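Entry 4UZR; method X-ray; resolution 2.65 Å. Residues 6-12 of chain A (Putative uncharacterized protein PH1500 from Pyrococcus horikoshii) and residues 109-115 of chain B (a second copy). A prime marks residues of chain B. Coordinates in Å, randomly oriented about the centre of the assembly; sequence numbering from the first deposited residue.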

ATOM      1  N   LEU A   6      35.648  -1.553  13.956  1.00 67.41           N
ATOM      2  CA  LEU A   6      35.665  -0.100  13.834  1.00 73.58           C
ATOM      3  C   LEU A   6      35.329   0.374  12.425  1.00 68.55           C
ATOM      4  O   LEU A   6      35.422  -0.388  11.462  1.00 60.89           O
ATOM      5  CB  LEU A   6      37.059   0.425  14.176  1.00 73.49           C
ATOM      6  CG  LEU A   6      37.716  -0.013  15.481  1.00 77.62           C
ATOM      7  CD1 LEU A   6      39.176   0.408  15.482  1.00 62.34           C
ATOM      8  CD2 LEU A   6      36.982   0.576  16.672  1.00 92.86           C
ATOM      9  N   LYS A   7      34.965   1.649  12.316  1.00 75.41           N
ATOM     10  CA  LYS A   7      34.761   2.297  11.023  1.00 72.65           C
ATOM     11  C   LYS A   7      34.903   3.811  11.159  1.00 63.95           C
ATOM     12  O   LYS A   7      34.500   4.389  12.169  1.00 70.57           O
ATOM     13  CB  LYS A   7      33.391   1.938  10.435  1.00 73.47           C
ATOM     14  CG  LYS A   7      32.200   2.592  11.117  1.00 84.06           C
ATOM     15  CD  LYS A   7      30.891   2.171  10.462  1.00 91.00           C
ATOM     16  CE  LYS A   7      29.689   2.686  11.241  1.00 91.55           C
ATOM     17  NZ  LYS A   7      28.859   3.626  10.436  1.00 98.03           N
ATOM     18  N   PRO A   8      35.489   4.460  10.141  1.00 54.28           N
ATOM     19  CA  PRO A   8      35.659   5.917  10.160  1.00 58.05           C
ATOM     20  C   PRO A   8      34.322   6.622   9.952  1.00 73.20           C
ATOM     21  O   PRO A   8      33.463   6.091   9.251  1.00 73.34           O
ATOM     22  CB  PRO A   8      36.589   6.171   8.973  1.00 51.18           C
ATOM     23  CG  PRO A   8      36.326   5.038   8.043  1.00 58.39           C
ATOM     24  CD  PRO A   8      36.040   3.851   8.918  1.00 51.41           C
ATOM     25  N   LEU A   9      34.144   7.794  10.558  1.00 79.54           N
ATOM     26  CA  LEU A   9      32.897   8.538  10.395  1.00 69.29           C
ATOM     27  C   LEU A   9      32.790   9.177   9.005  1.00 71.56           C
ATOM     28  O   LEU A   9      31.789   8.975   8.317  1.00 68.80           O
ATOM     29  CB  LEU A   9      32.699   9.572  11.514  1.00 71.28           C
ATOM     30  CG  LEU A   9      32.571   9.043  12.943  1.00 76.60           C
ATOM     31  CD1 LEU A   9      32.184  10.161  13.899  1.00 81.60           C
ATOM     32  CD2 LEU A   9      31.563   7.908  13.004  1.00 78.13           C
ATOM     33  N   PRO A  10      33.809   9.949   8.580  1.00 69.80           N
ATOM     34  CA  PRO A  10      33.760  10.295   7.158  1.00 64.73           C
ATOM     35  C   PRO A  10      34.324   9.141   6.335  1.00 71.29           C
ATOM     36  O   PRO A  10      35.391   8.621   6.658  1.00 79.88           O
ATOM     37  CB  PRO A  10      34.670  11.519   7.068  1.00 55.09           C
ATOM     38  CG  PRO A  10      35.657  11.327   8.156  1.00 63.40           C
ATOM     39  CD  PRO A  10      34.941  10.603   9.266  1.00 65.68           C
ATOM     40  N   LYS A  11      33.614   8.740   5.288  1.00 72.50           N
ATOM     41  CA  LYS A  11      34.043   7.604   4.483  1.00 64.78           C
ATOM     42  C   LYS A  11      35.176   8.012   3.547  1.00 63.93           C
ATOM     43  O   LYS A  11      35.006   8.098   2.331  1.00 79.93           O
ATOM     44  CB  LYS A  11      32.865   7.013   3.710  1.00 57.51           C
ATOM     45  CG  LYS A  11      31.794   6.400   4.604  1.00 47.90           C
ATOM     46  CD  LYS A  11      32.418   5.540   5.694  1.00 49.15           C
ATOM     47  CE  LYS A  11      31.377   5.042   6.686  1.00 64.98           C
ATOM     48  NZ  LYS A  11      30.805   6.147   7.507  1.00 71.71           N
ATOM     49  N   VAL A  12      36.334   8.264   4.147  1.00 63.20           N
ATOM     50  CA  VAL A  12      37.519   8.721   3.440  1.00 58.86           C
ATOM     51  C   VAL A  12      38.460   7.539   3.186  1.00 53.95           C
ATOM     52  O   VAL A  12      38.324   6.488   3.811  1.00 45.36           O
ATOM     53  CB  VAL A  12      38.231   9.829   4.258  1.00 58.68           C
ATOM     54  CG1 VAL A  12      38.835   9.249   5.532  1.00 54.07           C
ATOM     55  CG2 VAL A  12      39.280  10.560   3.421  1.00 66.34           C
TER
ATOM     56  N   LEU B 109      21.976  10.004  10.169  1.00 75.37           N
ATOM     57  CA  LEU B 109      22.977  11.005   9.801  1.00 69.55           C
ATOM     58  C   LEU B 109      24.391  10.434   9.828  1.00 72.53           C
ATOM     59  O   LEU B 109      25.359  11.145  10.107  1.00 77.75           O
ATOM     60  CB  LEU B 109      22.870  12.266  10.665  1.00 69.15           C
ATOM     61  CG  LEU B 109      23.240  13.554   9.924  1.00 62.86           C
ATOM     62  CD1 LEU B 109      22.443  13.656   8.635  1.00 58.86           C
ATOM     63  CD2 LEU B 109      23.006  14.773  10.801  1.00 62.13           C
ATOM     64  N   GLU B 110      24.498   9.142   9.537  1.00 77.34           N
ATOM     65  CA  GLU B 110      25.792   8.497   9.380  1.00 84.54           C
ATOM     66  C   GLU B 110      26.205   8.610   7.923  1.00 77.63           C
ATOM     67  O   GLU B 110      25.409   8.337   7.023  1.00 62.45           O
ATOM     68  CB  GLU B 110      25.720   7.027   9.792  1.00 90.41           C
ATOM     69  CG  GLU B 110      26.255   6.734  11.184  1.00101.35           C
ATOM     70  CD  GLU B 110      25.759   5.410  11.733  1.00106.92           C
ATOM     71  OE1 GLU B 110      24.835   4.822  11.133  1.00 91.75           O
ATOM     72  OE2 GLU B 110      26.301   4.954  12.762  1.00116.91           O
ATOM     73  N   GLU B 111      27.449   9.009   7.691  1.00 73.73           N
ATOM     74  CA  GLU B 111      27.922   9.226   6.332  1.00 70.73           C
ATOM     75  C   GLU B 111      28.077   7.903   5.591  1.00 69.84           C
ATOM     76  O   GLU B 111      28.820   7.019   6.022  1.00 59.41           O
ATOM     77  CB  GLU B 111      29.247   9.988   6.331  1.00 74.87           C
ATOM     78  CG  GLU B 111      29.779  10.280   4.940  1.00 43.63           C
ATOM     79  CD  GLU B 111      30.944  11.247   4.952  1.00 64.99           C
ATOM     80  OE1 GLU B 111      30.850  12.290   5.632  1.00 75.63           O
ATOM     81  OE2 GLU B 111      31.959  10.957   4.287  1.00 71.38           O
ATOM     82  N   LEU B 112      27.362   7.775   4.478  1.00 62.86           N
ATOM     83  CA  LEU B 112      27.460   6.590   3.640  1.00 59.19           C
ATOM     84  C   LEU B 112      28.429   6.838   2.497  1.00 55.70           C
ATOM     85  O   LEU B 112      29.137   5.928   2.067  1.00 48.73           O
ATOM     86  CB  LEU B 112      26.092   6.212   3.071  1.00 51.00           C
ATOM     87  CG  LEU B 112      24.999   5.805   4.053  1.00 56.03           C
ATOM     88  CD1 LEU B 112      23.725   5.477   3.299  1.00 40.85           C
ATOM     89  CD2 LEU B 112      25.453   4.623   4.887  1.00 50.95           C
ATOM     90  N   TYR B 113      28.467   8.075   2.010  1.00 70.12           N
ATOM     91  CA  TYR B 113      29.332   8.387   0.875  1.00 58.52           C
ATOM     92  C   TYR B 113      29.733   9.859   0.787  1.00 51.57           C
ATOM     93  O   TYR B 113      28.989  10.745   1.198  1.00 67.22           O
ATOM     94  CB  TYR B 113      28.657   7.945  -0.430  1.00 61.59           C
ATOM     95  CG  TYR B 113      29.426   8.275  -1.690  1.00 56.97           C
ATOM     96  CD1 TYR B 113      30.466   7.461  -2.125  1.00 44.35           C
ATOM     97  CD2 TYR B 113      29.116   9.400  -2.445  1.00 47.67           C
ATOM     98  CE1 TYR B 113      31.171   7.754  -3.277  1.00 52.86           C
ATOM     99  CE2 TYR B 113      29.822   9.704  -3.600  1.00 50.54           C
ATOM    100  CZ  TYR B 113      30.845   8.876  -4.011  1.00 57.15           C
ATOM    101  OH  TYR B 113      31.549   9.171  -5.157  1.00 69.70           O
ATOM    102  N   ARG B 114      30.927  10.102   0.260  1.00 52.00           N
ATOM    103  CA  ARG B 114      31.382  11.451  -0.053  1.00 44.83           C
ATOM    104  C   ARG B 114      32.138  11.410  -1.380  1.00 58.91           C
ATOM    105  O   ARG B 114      33.012  10.566  -1.581  1.00 61.31           O
ATOM    106  CB  ARG B 114      32.261  12.026   1.064  1.00 62.96           C
ATOM    107  CG  ARG B 114      33.492  11.207   1.412  1.00 80.87           C
ATOM    108  CD  ARG B 114      34.403  11.964   2.372  1.00 88.45           C
ATOM    109  NE  ARG B 114      33.715  12.345   3.602  1.00 88.20           N
ATOM    110  CZ  ARG B 114      33.469  13.601   3.967  1.00 82.38           C
ATOM    111  NH1 ARG B 114      33.849  14.607   3.192  1.00 88.99           N
ATOM    112  NH2 ARG B 114      32.836  13.850   5.105  1.00 76.90           N
ATOM    113  N   GLY B 115      31.776  12.300  -2.297  1.00 55.18           N
ATOM    114  CA  GLY B 115      32.401  12.320  -3.605  1.00 48.76           C
ATOM    115  C   GLY B 115      32.461  13.709  -4.202  1.00 51.75           C
ATOM    116  O   GLY B 115      31.644  14.566  -3.880  1.00 70.71           O
TER

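Lys11 is the centre of this contact, covering more surface than any other residue in either stretch, and it engages Glu111′ at both ends of its own length. At the backbone, Lys11 N donates a hydrogen bond to Glu111′ OE2 at 2.9 Å. At the tip, Lys11 NZ reaches Glu111′ O at 2.6 Å. The side chain leaves its backbone sideways, and two successive m rotamers turn it back along its own chain, so the ammonium also donates to Pro8 O at 3.2 Å and Leu9 O at 3.1 Å. One charged group thus gathers three backbone carbonyls, two from its own chain and one from the neighbouring copy. The lesson is that within this contact the buried ammonium finds backbone carbonyl oxygens rather than a carboxylate, while the Glu111′ carboxylate accepts from the lysine's backbone amide and also pairs with Arg114′.

The CA-to-CB bond of Glu111′ points toward the other stretch, with chi1 and chi2 both t, an extended shape that carries its carboxylate to Lys11 N. The same group is held from its own strand by Arg114′, whose NE lies 2.3 Å from Glu111′ OE2 in a salt bridge, a very short distance best read with caution at 2.65 Å resolution. A weak hydrogen bond runs from Arg114′ NH2 to Glu111′ OE1 at 2.6 Å. OE2 is therefore shared between an arginine of its own chain and an amide of the other.

Arg114′, whose CA-to-CB bond also points toward the other stretch, adds packing to this pairing. Its CG lies 3.6 Å from Lys11 O, and its NH2 approaches Pro10 CB at 3.6 Å. Pro10 CA sits 3.5 Å from Glu111′ OE2, so the proline lines the charged pair without a hydrogen bond to it. Separately, Lys7 NZ and Glu110′ OE2 form a long salt bridge at 3.7 Å, a looser pairing than the central hydrogen bonds.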